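Local structure of ditrans,polycis-undecaprenyl-diphosphate synthase ((2E,6E)-farnesyl-diphosphate specific) (Acinetobacter baumannii, 6ACS) at residues Ala202-Asp210 / Glu220-Arg231; Asn40-Val50 / Gln88-Ile97. The protein probably catalyses the sequential condensation of eight isopentenyl diphosphates with farnesyl diphosphate to yield undecaprenyl diphosphate, the precursor of a bacterial cell-wall carrier lipid. All blocks are in the same frame, centred on the assembly; numbering follows the deposited sequence.

Interaction 1: Ala202-Asp210 / Glu220-Arg231. With IPA (isopropyl alcohol), chain G.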
loop_
_atom_site.group_PDB
_atom_site.type_symbol
_atom_site.label_atom_id
_atom_site.label_comp_id
_atom_site.label_asym_id
_atom_site.label_seq_id
_atom_site.Cartn_x
_atom_site.Cartn_y
_atom_site.Cartn_z
ATOM N N ALA B 202 -2.743 2.250 -3.426
ATOM C CA ALA B 202 -1.364 2.685 -3.629
ATOM C C ALA B 202 -1.218 4.191 -3.559
ATOM O O ALA B 202 -0.155 4.687 -3.157
ATOM C CB ALA B 202 -0.841 2.223 -4.982
ATOM N N TYR B 203 -2.247 4.935 -3.978
ATOM C CA TYR B 203 -2.204 6.394 -3.928
ATOM C C TYR B 203 -3.281 6.990 -3.017
ATOM O O TYR B 203 -3.536 8.204 -3.082
ATOM C CB TYR B 203 -2.321 6.981 -5.329
ATOM C CG TYR B 203 -1.126 6.679 -6.201
ATOM C CD1 TYR B 203 0.050 7.402 -6.070
ATOM C CD2 TYR B 203 -1.177 5.664 -7.144
ATOM C CE1 TYR B 203 1.151 7.132 -6.883
ATOM C CE2 TYR B 203 -0.087 5.390 -7.951
ATOM C CZ TYR B 203 1.060 6.127 -7.820
ATOM O OH TYR B 203 2.133 5.841 -8.626
ATOM N N ALA B 204 -3.897 6.179 -2.159
ATOM C CA ALA B 204 -4.951 6.684 -1.279
ATOM C C ALA B 204 -4.401 7.639 -0.226
ATOM O O ALA B 204 -3.319 7.419 0.337
ATOM C CB ALA B 204 -5.659 5.531 -0.560
ATOM N N GLU B 205 -5.157 8.705 0.048
ATOM C CA GLU B 205 -4.929 9.448 1.283
ATOM C C GLU B 205 -5.327 8.570 2.452
ATOM O O GLU B 205 -6.380 7.940 2.430
ATOM C CB GLU B 205 -5.770 10.724 1.326
ATOM C CG GLU B 205 -5.318 11.777 0.315
ATOM C CD GLU B 205 -4.009 12.428 0.755
ATOM O OE1 GLU B 205 -3.621 12.262 1.939
ATOM O OE2 GLU B 205 -3.382 13.119 -0.069
ATOM N N LEU B 206 -4.511 8.572 3.495
ATOM C CA LEU B 206 -4.714 7.706 4.648
ATOM C C LEU B 206 -5.154 8.576 5.817
ATOM O O LEU B 206 -4.482 9.553 6.149
ATOM C CB LEU B 206 -3.432 6.948 4.985
ATOM C CG LEU B 206 -2.868 6.164 3.791
ATOM C CD1 LEU B 206 -1.600 5.464 4.205
ATOM C CD2 LEU B 206 -3.905 5.142 3.249
ATOM N N TYR B 207 -6.291 8.237 6.415
ATOM C CA TYR B 207 -6.869 9.017 7.500
ATOM C C TYR B 207 -6.971 8.124 8.724
ATOM O O TYR B 207 -7.683 7.118 8.694
ATOM C CB TYR B 207 -8.237 9.556 7.093
ATOM C CG TYR B 207 -8.908 10.364 8.178
ATOM C CD1 TYR B 207 -8.655 11.725 8.300
ATOM C CD2 TYR B 207 -9.806 9.773 9.065
ATOM C CE1 TYR B 207 -9.274 12.473 9.271
ATOM C CE2 TYR B 207 -10.433 10.520 10.043
ATOM C CZ TYR B 207 -10.152 11.867 10.141
ATOM O OH TYR B 207 -10.762 12.629 11.109
ATOM N N PHE B 208 -6.254 8.480 9.786
ATOM C CA PHE B 208 -6.232 7.690 11.010
ATOM C C PHE B 208 -6.967 8.433 12.119
ATOM O O PHE B 208 -6.808 9.648 12.264
ATOM C CB PHE B 208 -4.789 7.409 11.421
ATOM C CG PHE B 208 -4.027 6.599 10.400
ATOM C CD1 PHE B 208 -4.211 5.239 10.318
ATOM C CD2 PHE B 208 -3.181 7.218 9.490
ATOM C CE1 PHE B 208 -3.524 4.473 9.359
ATOM C CE2 PHE B 208 -2.497 6.463 8.529
ATOM C CZ PHE B 208 -2.669 5.102 8.470
ATOM N N THR B 209 -7.767 7.705 12.898
ATOM C CA THR B 209 -8.454 8.297 14.040
ATOM C C THR B 209 -8.380 7.365 15.237
ATOM O O THR B 209 -8.451 6.144 15.085
ATOM C CB THR B 209 -9.924 8.625 13.715
ATOM O OG1 THR B 209 -10.568 9.125 14.890
ATOM C CG2 THR B 209 -10.701 7.401 13.192
ATOM N N ASP B 210 -8.238 7.959 16.436
ATOM C CA ASP B 210 -8.301 7.198 17.678
ATOM C C ASP B 210 -9.705 6.705 17.991
ATOM O O ASP B 210 -9.853 5.815 18.835
ATOM C CB ASP B 210 -7.828 8.044 18.870
ATOM C CG ASP B 210 -6.344 8.316 18.853
ATOM O OD1 ASP B 210 -5.632 7.736 18.005
ATOM O OD2 ASP B 210 -5.894 9.122 19.700
ATOM N N GLU B 220 -18.080 12.459 12.252
ATOM C CA GLU B 220 -16.641 12.295 12.076
ATOM C C GLU B 220 -16.305 11.873 10.659
ATOM O O GLU B 220 -15.249 12.254 10.133
ATOM C CB GLU B 220 -16.041 11.292 13.071
ATOM C CG GLU B 220 -14.506 11.271 12.921
ATOM C CD GLU B 220 -13.753 10.553 14.031
ATOM O OE1 GLU B 220 -12.506 10.554 13.989
ATOM O OE2 GLU B 220 -14.394 10.009 14.944
ATOM N N PHE B 221 -17.181 11.096 10.023
ATOM C CA PHE B 221 -16.989 10.785 8.606
ATOM C C PHE B 221 -16.993 12.051 7.757
ATOM O O PHE B 221 -16.169 12.196 6.841
ATOM C CB PHE B 221 -18.063 9.793 8.149
ATOM C CG PHE B 221 -17.891 9.313 6.736
ATOM C CD1 PHE B 221 -16.814 8.506 6.403
ATOM C CD2 PHE B 221 -18.833 9.605 5.766
ATOM C CE1 PHE B 221 -16.647 8.040 5.093
ATOM C CE2 PHE B 221 -18.697 9.136 4.462
ATOM C CZ PHE B 221 -17.587 8.353 4.123
ATOM N N ASP B 222 -17.921 12.982 8.043
ATOM C CA ASP B 222 -17.946 14.260 7.335
ATOM C C ASP B 222 -16.642 15.008 7.543
ATOM O O ASP B 222 -16.110 15.634 6.614
ATOM C CB ASP B 222 -19.095 15.147 7.834
ATOM C CG ASP B 222 -20.485 14.588 7.528
ATOM O OD1 ASP B 222 -20.628 13.719 6.646
ATOM O OD2 ASP B 222 -21.438 15.033 8.214
ATOM N N HIS B 223 -16.132 14.992 8.775
ATOM C CA HIS B 223 -14.846 15.626 9.041
ATOM C C HIS B 223 -13.735 14.978 8.218
ATOM O O HIS B 223 -12.869 15.675 7.677
ATOM C CB HIS B 223 -14.536 15.557 10.539
ATOM C CG HIS B 223 -13.144 15.988 10.897
ATOM N ND1 HIS B 223 -12.727 17.300 10.836
ATOM C CD2 HIS B 223 -12.071 15.273 11.312
ATOM C CE1 HIS B 223 -11.460 17.378 11.202
ATOM N NE2 HIS B 223 -11.036 16.158 11.492
ATOM N N ALA B 224 -13.726 13.645 8.136
ATOM C CA ALA B 224 -12.678 12.968 7.371
ATOM C C ALA B 224 -12.741 13.361 5.897
ATOM O O ALA B 224 -11.701 13.574 5.261
ATOM C CB ALA B 224 -12.805 11.448 7.515
ATOM N N LEU B 225 -13.952 13.448 5.340
ATOM C CA LEU B 225 -14.099 13.888 3.951
ATOM C C LEU B 225 -13.615 15.323 3.778
ATOM O O LEU B 225 -13.005 15.666 2.755
ATOM C CB LEU B 225 -15.551 13.740 3.497
ATOM C CG LEU B 225 -16.086 12.313 3.420
ATOM C CD1 LEU B 225 -17.566 12.294 3.034
ATOM C CD2 LEU B 225 -15.313 11.565 2.381
ATOM N N ASN B 226 -13.869 16.180 4.771
ATOM C CA ASN B 226 -13.390 17.560 4.692
ATOM C C ASN B 226 -11.858 17.615 4.734
ATOM O O ASN B 226 -11.218 18.384 3.990
ATOM C CB ASN B 226 -13.997 18.368 5.838
ATOM C CG ASN B 226 -13.874 19.854 5.624
ATOM O OD1 ASN B 226 -14.476 20.403 4.704
ATOM N ND2 ASN B 226 -13.086 20.514 6.458
ATOM N N VAL B 227 -11.255 16.794 5.589
ATOM C CA VAL B 227 -9.794 16.704 5.641
ATOM C C VAL B 227 -9.252 16.232 4.297
ATOM O O VAL B 227 -8.271 16.780 3.776
ATOM C CB VAL B 227 -9.357 15.780 6.792
ATOM C CG1 VAL B 227 -7.843 15.503 6.728
ATOM C CG2 VAL B 227 -9.711 16.420 8.141
ATOM N N PHE B 228 -9.880 15.203 3.726
ATOM C CA PHE B 228 -9.491 14.706 2.410
ATOM C C PHE B 228 -9.512 15.814 1.368
ATOM O O PHE B 228 -8.586 15.944 0.556
ATOM C CB PHE B 228 -10.432 13.581 1.979
ATOM C CG PHE B 228 -10.257 13.175 0.544
ATOM C CD1 PHE B 228 -9.257 12.284 0.187
ATOM C CD2 PHE B 228 -11.078 13.701 -0.454
ATOM C CE1 PHE B 228 -9.088 11.905 -1.141
ATOM C CE2 PHE B 228 -10.907 13.341 -1.784
ATOM C CZ PHE B 228 -9.902 12.429 -2.128
ATOM N N SER B 229 -10.574 16.619 1.361
ATOM C CA SER B 229 -10.637 17.688 0.366
ATOM C C SER B 229 -9.475 18.664 0.531
ATOM O O SER B 229 -8.832 19.057 -0.460
ATOM C CB SER B 229 -11.973 18.425 0.460
ATOM O OG SER B 229 -12.040 19.442 -0.526
ATOM N N GLY B 230 -9.188 19.067 1.773
ATOM C CA GLY B 230 -8.067 19.979 1.986
ATOM C C GLY B 230 -6.731 19.382 1.563
ATOM O O GLY B 230 -5.859 20.075 1.020
ATOM N N ARG B 231 -6.544 18.084 1.806
ATOM C CA ARG B 231 -5.285 17.468 1.396
ATOM C C ARG B 231 -5.166 17.397 -0.118
ATOM O O ARG B 231 -4.070 17.540 -0.667
ATOM C CB ARG B 231 -5.159 16.074 1.988
ATOM C CG ARG B 231 -4.967 16.086 3.492
ATOM C CD ARG B 231 -4.940 14.656 3.932
ATOM N NE ARG B 231 -4.907 14.475 5.371
ATOM C CZ ARG B 231 -4.999 13.275 5.927
ATOM N NH1 ARG B 231 -5.127 12.203 5.137
ATOM N NH2 ARG B 231 -4.974 13.150 7.240
HETATM C C1 IPA G . -7.104 15.704 10.595
HETATM C C2 IPA G . -7.086 14.673 11.716
HETATM C C3 IPA G . -6.350 13.421 11.250
HETATM O O2 IPA G . -8.414 14.357 12.071
HETATM O O HOH W 1 -4.903 11.218 9.441
#
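Y207 and A224 mark one close approach of strand 205-208 to the helix spanning 220-231, and E205 and F228 the other. Two residues along the strand thus correspond to four along the helix, which runs back at 142° to it, axes 9.7 Å apart. The bond from CA to CB points at the helix in E205, Y207 and T209, and away from it in L206 and F208. The Y207 side chain leaves the strand with CG opposite the backbone N (chi1 179°), which carries the ring to the helix, where A224 CB sits over one face, 3.7 Å from the ring centroid, in a CH-pi contact. Y207 OH meets the edge of the H223 ring, 3.0 Å from its CD2, and an isopropanol, probably from the crystallisation liquor, bonds through O2 to both Y207 OH and H223 NE2. Within its own chain the strand is outermost in the parallel sheet of the cis-prenyltransferase fold, beside 183-186, and the helix packs against it. An extended R231 side chain comes back over the strand: NH1 donates to L206 O at 2.9 Å, from above the carbonyl plane, while NH2 and F208 N share a water. E205 OE1 lies 3.5 Å from R231 NH1, a long salt bridge; the stronger partner of this carboxylate, predicted to bind magnesium, is R192 of the second subunit, which pairs with OE2. F191 of that subunit makes a cation-pi contact with R231. Farther along, T209 OG1 gives a 2.6 Å bond to the syn side of E220 OE1, while E220 OE2 is hydrogen-bonded to T211 OG1.

Interaction 2: Asn40-Val50 / Gln88-Ile97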
loop_
_atom_site.group_PDB
_atom_site.type_symbol
_atom_site.label_atom_id
_atom_site.label_comp_id
_atom_site.label_asym_id
_atom_site.label_seq_id
_atom_site.Cartn_x
_atom_site.Cartn_y
_atom_site.Cartn_z
ATOM N N ASN B 40 -26.549 0.452 14.376
ATOM C CA ASN B 40 -25.738 0.184 13.197
ATOM C C ASN B 40 -24.863 1.404 12.920
ATOM O O ASN B 40 -25.381 2.509 12.725
ATOM C CB ASN B 40 -26.632 -0.140 12.004
ATOM C CG ASN B 40 -25.871 -0.771 10.860
ATOM O OD1 ASN B 40 -24.684 -0.510 10.666
ATOM N ND2 ASN B 40 -26.550 -1.625 10.101
ATOM N N VAL B 41 -23.550 1.199 12.849
ATOM C CA VAL B 41 -22.615 2.298 12.606
ATOM C C VAL B 41 -22.466 2.574 11.116
ATOM O O VAL B 41 -22.303 3.727 10.702
ATOM C CB VAL B 41 -21.252 1.995 13.265
ATOM C CG1 VAL B 41 -20.238 3.081 12.946
ATOM C CG2 VAL B 41 -21.414 1.875 14.770
ATOM N N LEU B 42 -22.494 1.517 10.298
ATOM C CA LEU B 42 -22.164 1.655 8.882
ATOM C C LEU B 42 -23.280 2.329 8.080
ATOM O O LEU B 42 -22.987 3.029 7.108
ATOM C CB LEU B 42 -21.822 0.283 8.294
ATOM C CG LEU B 42 -21.268 0.220 6.864
ATOM C CD1 LEU B 42 -20.033 1.102 6.748
ATOM C CD2 LEU B 42 -20.908 -1.208 6.491
ATOM N N ASP B 43 -24.550 2.140 8.461
ATOM C CA ASP B 43 -25.655 2.626 7.631
ATOM C C ASP B 43 -25.623 4.129 7.360
ATOM O O ASP B 43 -25.827 4.526 6.196
ATOM C CB ASP B 43 -26.991 2.221 8.265
ATOM C CG ASP B 43 -27.277 0.744 8.126
ATOM O OD1 ASP B 43 -26.615 0.069 7.307
ATOM O OD2 ASP B 43 -28.171 0.258 8.850
ATOM N N PRO B 44 -25.428 5.011 8.355
ATOM C CA PRO B 44 -25.357 6.450 8.038
ATOM C C PRO B 44 -24.199 6.792 7.130
ATOM O O PRO B 44 -24.302 7.733 6.329
ATOM C CB PRO B 44 -25.184 7.113 9.414
ATOM C CG PRO B 44 -25.595 6.085 10.406
ATOM C CD PRO B 44 -25.310 4.763 9.803
ATOM N N ILE B 45 -23.101 6.032 7.232
ATOM C CA ILE B 45 -21.929 6.253 6.389
ATOM C C ILE B 45 -22.253 5.905 4.944
ATOM O O ILE B 45 -21.939 6.658 4.010
ATOM C CB ILE B 45 -20.748 5.412 6.906
ATOM C CG1 ILE B 45 -20.450 5.734 8.376
ATOM C CG2 ILE B 45 -19.519 5.538 5.983
ATOM C CD1 ILE B 45 -20.173 7.136 8.650
ATOM N N VAL B 46 -22.871 4.739 4.744
ATOM C CA VAL B 46 -23.304 4.334 3.413
ATOM C C VAL B 46 -24.221 5.388 2.807
ATOM O O VAL B 46 -24.085 5.767 1.631
ATOM C CB VAL B 46 -23.997 2.962 3.485
ATOM C CG1 VAL B 46 -24.637 2.636 2.159
ATOM C CG2 VAL B 46 -22.998 1.883 3.920
ATOM N N GLU B 47 -25.197 5.852 3.594
ATOM C CA GLU B 47 -26.138 6.851 3.084
ATOM C C GLU B 47 -25.443 8.167 2.746
ATOM O O GLU B 47 -25.792 8.822 1.753
ATOM C CB GLU B 47 -27.278 7.071 4.084
ATOM C CG GLU B 47 -28.081 5.775 4.287
ATOM C CD GLU B 47 -29.099 5.836 5.411
ATOM O OE1 GLU B 47 -29.584 6.939 5.722
ATOM O OE2 GLU B 47 -29.417 4.765 5.978
ATOM N N HIS B 48 -24.437 8.561 3.533
ATOM C CA HIS B 48 -23.723 9.786 3.190
ATOM C C HIS B 48 -22.946 9.612 1.889
ATOM O O HIS B 48 -22.881 10.534 1.060
ATOM C CB HIS B 48 -22.791 10.206 4.329
ATOM C CG HIS B 48 -22.215 11.576 4.149
ATOM N ND1 HIS B 48 -22.984 12.719 4.218
ATOM C CD2 HIS B 48 -20.956 11.987 3.867
ATOM C CE1 HIS B 48 -22.216 13.778 4.021
ATOM N NE2 HIS B 48 -20.982 13.362 3.800
ATOM N N CYS B 49 -22.344 8.434 1.693
ATOM C CA CYS B 49 -21.627 8.190 0.445
ATOM C C CYS B 49 -22.570 8.303 -0.745
ATOM O O CYS B 49 -22.221 8.903 -1.767
ATOM C CB CYS B 49 -20.951 6.817 0.478
ATOM S SG CYS B 49 -19.515 6.775 1.588
ATOM N N VAL B 50 -23.760 7.707 -0.640
ATOM C CA VAL B 50 -24.708 7.773 -1.749
ATOM C C VAL B 50 -25.139 9.213 -2.003
ATOM O O VAL B 50 -25.210 9.662 -3.155
ATOM C CB VAL B 50 -25.932 6.887 -1.458
ATOM C CG1 VAL B 50 -27.081 7.272 -2.374
ATOM C CG2 VAL B 50 -25.588 5.420 -1.614
ATOM N N GLN B 88 -29.479 -6.122 5.038
ATOM C CA GLN B 88 -29.055 -5.018 4.186
ATOM C C GLN B 88 -29.625 -5.065 2.772
ATOM O O GLN B 88 -29.733 -4.010 2.134
ATOM C CB GLN B 88 -27.525 -4.960 4.125
ATOM C CG GLN B 88 -26.885 -4.474 5.422
ATOM C CD GLN B 88 -27.221 -3.020 5.728
ATOM O OE1 GLN B 88 -27.382 -2.204 4.820
ATOM N NE2 GLN B 88 -27.339 -2.694 7.011
ATOM N N ILE B 89 -29.964 -6.249 2.248
ATOM C CA ILE B 89 -30.465 -6.321 0.866
ATOM C C ILE B 89 -31.571 -5.297 0.576
ATOM O O ILE B 89 -31.470 -4.580 -0.434
ATOM C CB ILE B 89 -30.871 -7.763 0.523
ATOM C CG1 ILE B 89 -29.620 -8.634 0.383
ATOM C CG2 ILE B 89 -31.707 -7.793 -0.747
ATOM C CD1 ILE B 89 -29.897 -10.117 0.321
ATOM N N PRO B 90 -32.628 -5.169 1.396
ATOM C CA PRO B 90 -33.667 -4.171 1.073
ATOM C C PRO B 90 -33.166 -2.738 1.094
ATOM O O PRO B 90 -33.620 -1.920 0.283
ATOM C CB PRO B 90 -34.726 -4.401 2.164
ATOM C CG PRO B 90 -34.479 -5.776 2.659
ATOM C CD PRO B 90 -32.996 -5.954 2.588
ATOM N N ARG B 91 -32.238 -2.408 1.995
ATOM C CA ARG B 91 -31.653 -1.070 1.991
ATOM C C ARG B 91 -30.867 -0.824 0.710
ATOM O O ARG B 91 -30.903 0.279 0.143
ATOM C CB ARG B 91 -30.758 -0.883 3.219
ATOM C CG ARG B 91 -31.522 -0.693 4.528
ATOM C CD ARG B 91 -30.577 -0.613 5.718
ATOM N NE ARG B 91 -29.333 0.072 5.379
ATOM C CZ ARG B 91 -29.164 1.389 5.435
ATOM N NH1 ARG B 91 -30.166 2.169 5.821
ATOM N NH2 ARG B 91 -27.996 1.926 5.105
ATOM N N MET B 92 -30.151 -1.849 0.239
ATOM C CA MET B 92 -29.412 -1.724 -1.008
ATOM C C MET B 92 -30.354 -1.434 -2.160
ATOM O O MET B 92 -30.058 -0.604 -3.026
ATOM C CB MET B 92 -28.636 -3.010 -1.268
ATOM C CG MET B 92 -27.651 -3.359 -0.176
ATOM S SD MET B 92 -26.406 -2.079 0.095
ATOM C CE MET B 92 -26.884 -1.409 1.687
ATOM N N LYS B 93 -31.504 -2.105 -2.179
ATOM C CA LYS B 93 -32.509 -1.798 -3.190
ATOM C C LYS B 93 -33.001 -0.360 -3.057
ATOM O O LYS B 93 -33.112 0.367 -4.050
ATOM C CB LYS B 93 -33.661 -2.795 -3.076
ATOM C CG LYS B 93 -33.242 -4.218 -3.438
ATOM C CD LYS B 93 -34.414 -5.187 -3.412
ATOM C CE LYS B 93 -34.063 -6.498 -4.105
ATOM N NZ LYS B 93 -35.104 -7.544 -3.886
ATOM N N LYS B 94 -33.286 0.072 -1.824
ATOM C CA LYS B 94 -33.805 1.420 -1.599
ATOM C C LYS B 94 -32.856 2.497 -2.114
ATOM O O LYS B 94 -33.298 3.496 -2.694
ATOM C CB LYS B 94 -34.076 1.642 -0.112
ATOM C CG LYS B 94 -34.546 3.058 0.208
ATOM C CD LYS B 94 -34.756 3.278 1.701
ATOM C CE LYS B 94 -35.176 4.716 1.988
ATOM N NZ LYS B 94 -35.411 4.962 3.440
ATOM N N PHE B 95 -31.549 2.331 -1.897
ATOM C CA PHE B 95 -30.597 3.374 -2.263
ATOM C C PHE B 95 -29.880 3.107 -3.586
ATOM O O PHE B 95 -28.975 3.866 -3.944
ATOM C CB PHE B 95 -29.571 3.568 -1.143
ATOM C CG PHE B 95 -30.149 4.173 0.107
ATOM C CD1 PHE B 95 -30.306 5.546 0.220
ATOM C CD2 PHE B 95 -30.533 3.368 1.170
ATOM C CE1 PHE B 95 -30.840 6.106 1.369
ATOM C CE2 PHE B 95 -31.066 3.922 2.323
ATOM C CZ PHE B 95 -31.218 5.292 2.422
ATOM N N ASN B 96 -30.287 2.076 -4.329
ATOM C CA ASN B 96 -29.697 1.747 -5.631
ATOM C C ASN B 96 -28.195 1.469 -5.494
ATOM O O ASN B 96 -27.370 1.968 -6.270
ATOM C CB ASN B 96 -29.968 2.851 -6.656
ATOM C CG ASN B 96 -29.789 2.376 -8.090
ATOM O OD1 ASN B 96 -29.159 3.050 -8.907
ATOM N ND2 ASN B 96 -30.340 1.209 -8.401
ATOM N N ILE B 97 -27.855 0.646 -4.498
ATOM C CA ILE B 97 -26.481 0.250 -4.187
ATOM C C ILE B 97 -26.290 -1.202 -4.597
ATOM O O ILE B 97 -27.144 -2.046 -4.311
ATOM C CB ILE B 97 -26.171 0.384 -2.690
ATOM C CG1 ILE B 97 -26.339 1.820 -2.222
ATOM C CG2 ILE B 97 -24.729 -0.106 -2.387
ATOM C CD1 ILE B 97 -26.371 1.921 -0.729
#
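D43 lies over the guanidinium of R91 and E47 meets its edge, two acidic groups one helical turn apart using different sides of the same cation. The D43 carboxylate is stacked on the guanidinium, the planes 27° apart, and OD1 stands 3.2 Å from R91 NH2; since no N-H points at it, this salt bridge rests on charge alone. In one of its two modelled conformers, E47 instead places OE2 in the guanidinium plane, where it accepts from R91 NH1 at 2.7 Å, nearly straight at 166°, with a weak second bond from NH2. The bend of the arginine at chi3 (35°) turns its head so that NE faces Q88 OE1, 3.0 Å away, within its own helix. Q88 NE2 donates to the syn lone pair of D43 OD1 at 2.9 Å, so one amide both steadies the arginine and ties the aspartate. Segments 42-50 and 88-95 run nearly parallel as neighbouring layer helices on one face of the parallel sheet, coming no closer than 11.7 Å between axes, a gap bridged by these long side chains. N40 OD1 makes weak capping bonds to the backbone N of L42 and D43, and N96 forms a Schellman motif after the second helix. Beyond the charges the contact turns apolar. That conformer of E47 also sets CG over one face of the F95 ring, 4.1 Å from its centroid. Toward the sheet, I97 CD1 touches both V46 and V50, a tight 3.4 Å from V46 CG1 and 3.7 Å from V50 CG2; M129 of strand 129-134 also touches both valines.

In the fold
Interactions 1 and 2 illustrate how one sheet can be dressed along its width. Interaction 1 is the more buried, joining strand 205-208 to its covering helix beside the second subunit, and it includes the predicted magnesium ligand; interaction 2 is partly buried, joins two helices, and lies away from the annotated sites and from the other chain. Their arginines work differently: R231 donates to a backbone carbonyl and a water, with one long carboxylate contact between the segments, whereas R91 meets two carboxylates. The contacts share no helix, yet their helices meet: F221 packs on I45 and C49, and L225 on H48, so that helices 218-235, 42-52 and 71-95 follow one another across the sheet.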